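Local coordinates for nucleoside diphosphate kinase family protein (Babesia bovis, PDB 3JS9) that probably catalyses transfer of the terminal phosphate from nucleoside triphosphates to nucleoside diphosphates through a phosphohistidine intermediate, with magnesium as cofactor, at the interface of chains A and B. Residues are numbered along the deposited sequence; one frame, centred on the assembly and turned at random. Chains: chain A/B, Nucleoside diphosphate kinase family protein.

The interface of chains A and B. Residues chain A 35-38, 86, 91, 154-156; chain B 23, 113-116, 119.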
loop_
_atom_site.group_PDB
_atom_site.type_symbol
_atom_site.label_atom_id
_atom_site.label_comp_id
_atom_site.label_asym_id
_atom_site.label_seq_id
_atom_site.Cartn_x
_atom_site.Cartn_y
_atom_site.Cartn_z
ATOM N N MET A 35 7.892 7.366 7.284
ATOM C CA MET A 35 7.511 8.168 6.116
ATOM C C MET A 35 7.253 9.625 6.495
ATOM O O MET A 35 7.487 10.492 5.673
ATOM C CB MET A 35 6.303 7.586 5.392
ATOM C CG MET A 35 6.529 6.203 4.843
ATOM S SD MET A 35 7.752 6.227 3.542
ATOM C CE MET A 35 9.243 5.925 4.507
ATOM N N LYS A 36 6.817 9.890 7.732
ATOM C CA LYS A 36 6.528 11.227 8.172
ATOM C C LYS A 36 7.772 12.069 8.189
ATOM O O LYS A 36 7.697 13.291 8.022
ATOM C CB LYS A 36 5.916 11.204 9.571
ATOM C CG LYS A 36 5.607 12.573 10.150
ATOM C CD LYS A 36 4.446 13.307 9.370
ATOM C CE LYS A 36 3.969 14.561 10.103
ATOM N NZ LYS A 36 2.889 15.294 9.368
ATOM N N GLY A 37 8.911 11.422 8.429
ATOM C CA GLY A 37 10.197 12.091 8.312
ATOM C C GLY A 37 10.867 12.388 9.629
ATOM O O GLY A 37 11.945 13.003 9.658
ATOM N N LEU A 38 10.246 11.989 10.733
ATOM C CA LEU A 38 10.928 12.067 12.011
ATOM C C LEU A 38 12.101 11.119 11.915
ATOM O O LEU A 38 12.055 10.147 11.165
ATOM C CB LEU A 38 10.001 11.686 13.173
ATOM C CG LEU A 38 8.788 12.614 13.342
ATOM C CD1 LEU A 38 7.954 12.171 14.573
ATOM C CD2 LEU A 38 9.223 14.103 13.415
ATOM N N PRO A 86 11.484 18.524 14.819
ATOM C CA PRO A 86 10.716 19.676 15.296
ATOM C C PRO A 86 9.281 19.236 15.613
ATOM O O PRO A 86 8.616 18.621 14.769
ATOM C CB PRO A 86 10.701 20.614 14.088
ATOM C CG PRO A 86 11.903 20.249 13.297
ATOM C CD PRO A 86 12.141 18.788 13.524
ATOM N N ILE A 91 3.468 15.780 16.520
ATOM C CA ILE A 91 3.384 14.943 15.333
ATOM C C ILE A 91 3.030 13.501 15.684
ATOM O O ILE A 91 2.204 12.871 14.990
ATOM C CB ILE A 91 4.671 15.015 14.540
ATOM C CG1 ILE A 91 4.721 16.352 13.788
ATOM C CG2 ILE A 91 4.803 13.815 13.629
ATOM C CD1 ILE A 91 6.047 16.636 13.202
ATOM N N TRP A 154 16.426 17.980 3.485
ATOM C CA TRP A 154 15.190 18.144 2.747
ATOM C C TRP A 154 13.958 17.806 3.598
ATOM O O TRP A 154 12.844 17.855 3.073
ATOM C CB TRP A 154 15.174 17.269 1.484
ATOM C CG TRP A 154 16.324 17.482 0.578
ATOM C CD1 TRP A 154 17.481 16.773 0.556
ATOM C CD2 TRP A 154 16.447 18.492 -0.429
ATOM N NE1 TRP A 154 18.325 17.274 -0.404
ATOM C CE2 TRP A 154 17.714 18.327 -1.030
ATOM C CE3 TRP A 154 15.621 19.534 -0.869
ATOM C CZ2 TRP A 154 18.172 19.154 -2.069
ATOM C CZ3 TRP A 154 16.087 20.367 -1.919
ATOM C CH2 TRP A 154 17.348 20.165 -2.494
ATOM N N ILE A 155 14.132 17.459 4.883
ATOM C CA ILE A 155 12.970 17.153 5.735
ATOM C C ILE A 155 12.750 18.294 6.724
ATOM O O ILE A 155 11.620 18.775 6.899
ATOM C CB ILE A 155 13.063 15.765 6.407
ATOM C CG1 ILE A 155 13.320 14.657 5.357
ATOM C CG2 ILE A 155 11.781 15.450 7.162
ATOM C CD1 ILE A 155 13.640 13.247 5.944
ATOM N N TYR A 156 13.841 18.765 7.329
ATOM C CA TYR A 156 13.831 19.956 8.190
ATOM C C TYR A 156 15.247 20.453 8.455
ATOM O O TYR A 156 15.398 21.563 9.011
ATOM C CB TYR A 156 13.114 19.691 9.530
ATOM C CG TYR A 156 13.595 18.463 10.304
ATOM C CD1 TYR A 156 12.877 17.263 10.274
ATOM C CD2 TYR A 156 14.758 18.513 11.092
ATOM C CE1 TYR A 156 13.317 16.134 11.000
ATOM C CE2 TYR A 156 15.200 17.405 11.818
ATOM C CZ TYR A 156 14.479 16.211 11.759
ATOM O OH TYR A 156 14.921 15.113 12.502
ATOM O OXT TYR A 156 16.246 19.764 8.156
ATOM N N ARG B 23 12.907 13.310 -1.912
ATOM C CA ARG B 23 12.473 12.268 -1.020
ATOM C C ARG B 23 11.776 11.095 -1.722
ATOM O O ARG B 23 11.295 10.206 -1.042
ATOM C CB ARG B 23 11.609 12.855 0.097
ATOM C CG ARG B 23 12.425 13.660 1.113
ATOM C CD ARG B 23 11.564 14.360 2.164
ATOM N NE ARG B 23 10.901 13.392 3.030
ATOM C CZ ARG B 23 9.888 13.652 3.860
ATOM N NH1 ARG B 23 9.418 14.884 3.979
ATOM N NH2 ARG B 23 9.346 12.652 4.573
ATOM N N PHE B 113 3.572 12.942 5.253
ATOM C CA PHE B 113 5.005 12.987 4.921
ATOM C C PHE B 113 5.765 14.275 5.329
ATOM O O PHE B 113 6.986 14.307 5.214
ATOM C CB PHE B 113 5.234 12.822 3.412
ATOM C CG PHE B 113 4.594 11.628 2.815
ATOM C CD1 PHE B 113 5.112 10.349 3.043
ATOM C CD2 PHE B 113 3.482 11.770 1.971
ATOM C CE1 PHE B 113 4.496 9.213 2.474
ATOM C CE2 PHE B 113 2.861 10.637 1.381
ATOM C CZ PHE B 113 3.361 9.365 1.647
ATOM N N GLY B 114 5.089 15.333 5.767
ATOM C CA GLY B 114 5.777 16.592 6.027
ATOM C C GLY B 114 6.002 16.891 7.496
ATOM O O GLY B 114 5.261 16.406 8.361
ATOM N N VAL B 115 6.997 17.733 7.791
ATOM C CA VAL B 115 7.343 18.060 9.172
ATOM C C VAL B 115 7.346 19.570 9.375
ATOM O O VAL B 115 6.793 20.091 10.336
ATOM C CB VAL B 115 8.730 17.496 9.523
ATOM C CG1 VAL B 115 9.118 17.856 10.962
ATOM C CG2 VAL B 115 8.759 15.988 9.306
ATOM N N VAL B 116 8.019 20.265 8.473
ATOM C CA VAL B 116 8.087 21.690 8.544
ATOM C C VAL B 116 7.591 22.318 7.272
ATOM O O VAL B 116 7.454 21.703 6.223
ATOM C CB VAL B 116 9.513 22.304 8.954
ATOM C CG1 VAL B 116 9.983 21.816 10.335
ATOM C CG2 VAL B 116 10.566 22.107 7.864
ATOM N N PHE B 119 9.496 22.943 3.971
ATOM C CA PHE B 119 9.728 21.687 3.282
ATOM C C PHE B 119 8.427 20.882 3.276
ATOM O O PHE B 119 8.337 19.761 3.839
ATOM C CB PHE B 119 10.842 20.891 3.963
ATOM C CG PHE B 119 12.183 21.528 3.864
ATOM C CD1 PHE B 119 12.777 21.758 2.626
ATOM C CD2 PHE B 119 12.870 21.924 5.015
ATOM C CE1 PHE B 119 14.058 22.373 2.539
ATOM C CE2 PHE B 119 14.134 22.505 4.930
ATOM C CZ PHE B 119 14.727 22.729 3.687
HETATM O O HOH W 1 9.027 18.819 6.260
HETATM O O HOH W 2 10.219 17.255 2.498
HETATM O O HOH W 3 7.280 20.407 13.012
#
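The end of the Kpn loop of chain B, just after its conserved RGDF sequence, meets the C-terminal tail of chain A in this nucleoside diphosphate kinase. The deposited assembly holds six copies, probably the family's hexamer. The interface is not an exact two-fold, consistent with a three-fold contact of the trimer type. The B loop 114-116, which follows helix 109-113, packs on the A tail and the end of A helix 26-36. B:Val115 buries the largest area of the patch and makes many of its apolar contacts. Its CG1, anti to the backbone N (chi1 179°), points at A:Tyr156 CD1, 3.9 Å away, and also meets A:Ile91 CD1 and A:Pro86. Its CG2 turns the other way, to A:Ile155 CG2 at 3.7 Å. A:Pro86 CD sits over the centre of the A:Tyr156 ring, so these two form one wall for the valine. B:Val116 puts CG1 against A:Pro86 CG and A:Tyr156 CB. A:Ile155 lies across B:Arg23 at about a right angle. A:Ile155 CG1 rests on one face of the guanidinium, toward the rim, 3.6 Å from B:Arg23 NE. The same guanidinium turns back within chain B. B:Arg23 NH1 and NH2 both donate, end-on, to the carbonyl B:Phe113 O, with NH1 at 2.8 Å. This double grip holds the guanidinium in place and probably steadies the start of the loop. NH1 also reaches A:Trp154 O through water 2. The carbonyl A:Met35 O meets the B:Phe113 ring at its edge, in plane, while A:Met35 CB touches CD1 and CE1. A:Lys36 extends from the helix end with CG anti to the backbone N and a bend at chi2 (67°). Its amine NZ donates to B:Gly114 O at 2.8 Å, in the carbonyl plane. Water 1 links the tail to the loop: it lies 2.7 Å from A:Ile155 O and also bonds B:Val115 N, B:Val116 N and B:Phe119 O. Water 3 joins B:Val115 O, 2.7 Å away, to A:Pro86 O. One face of the B:Phe119 ring packs on the A:Trp154 carbonyl carbon, toward the rim.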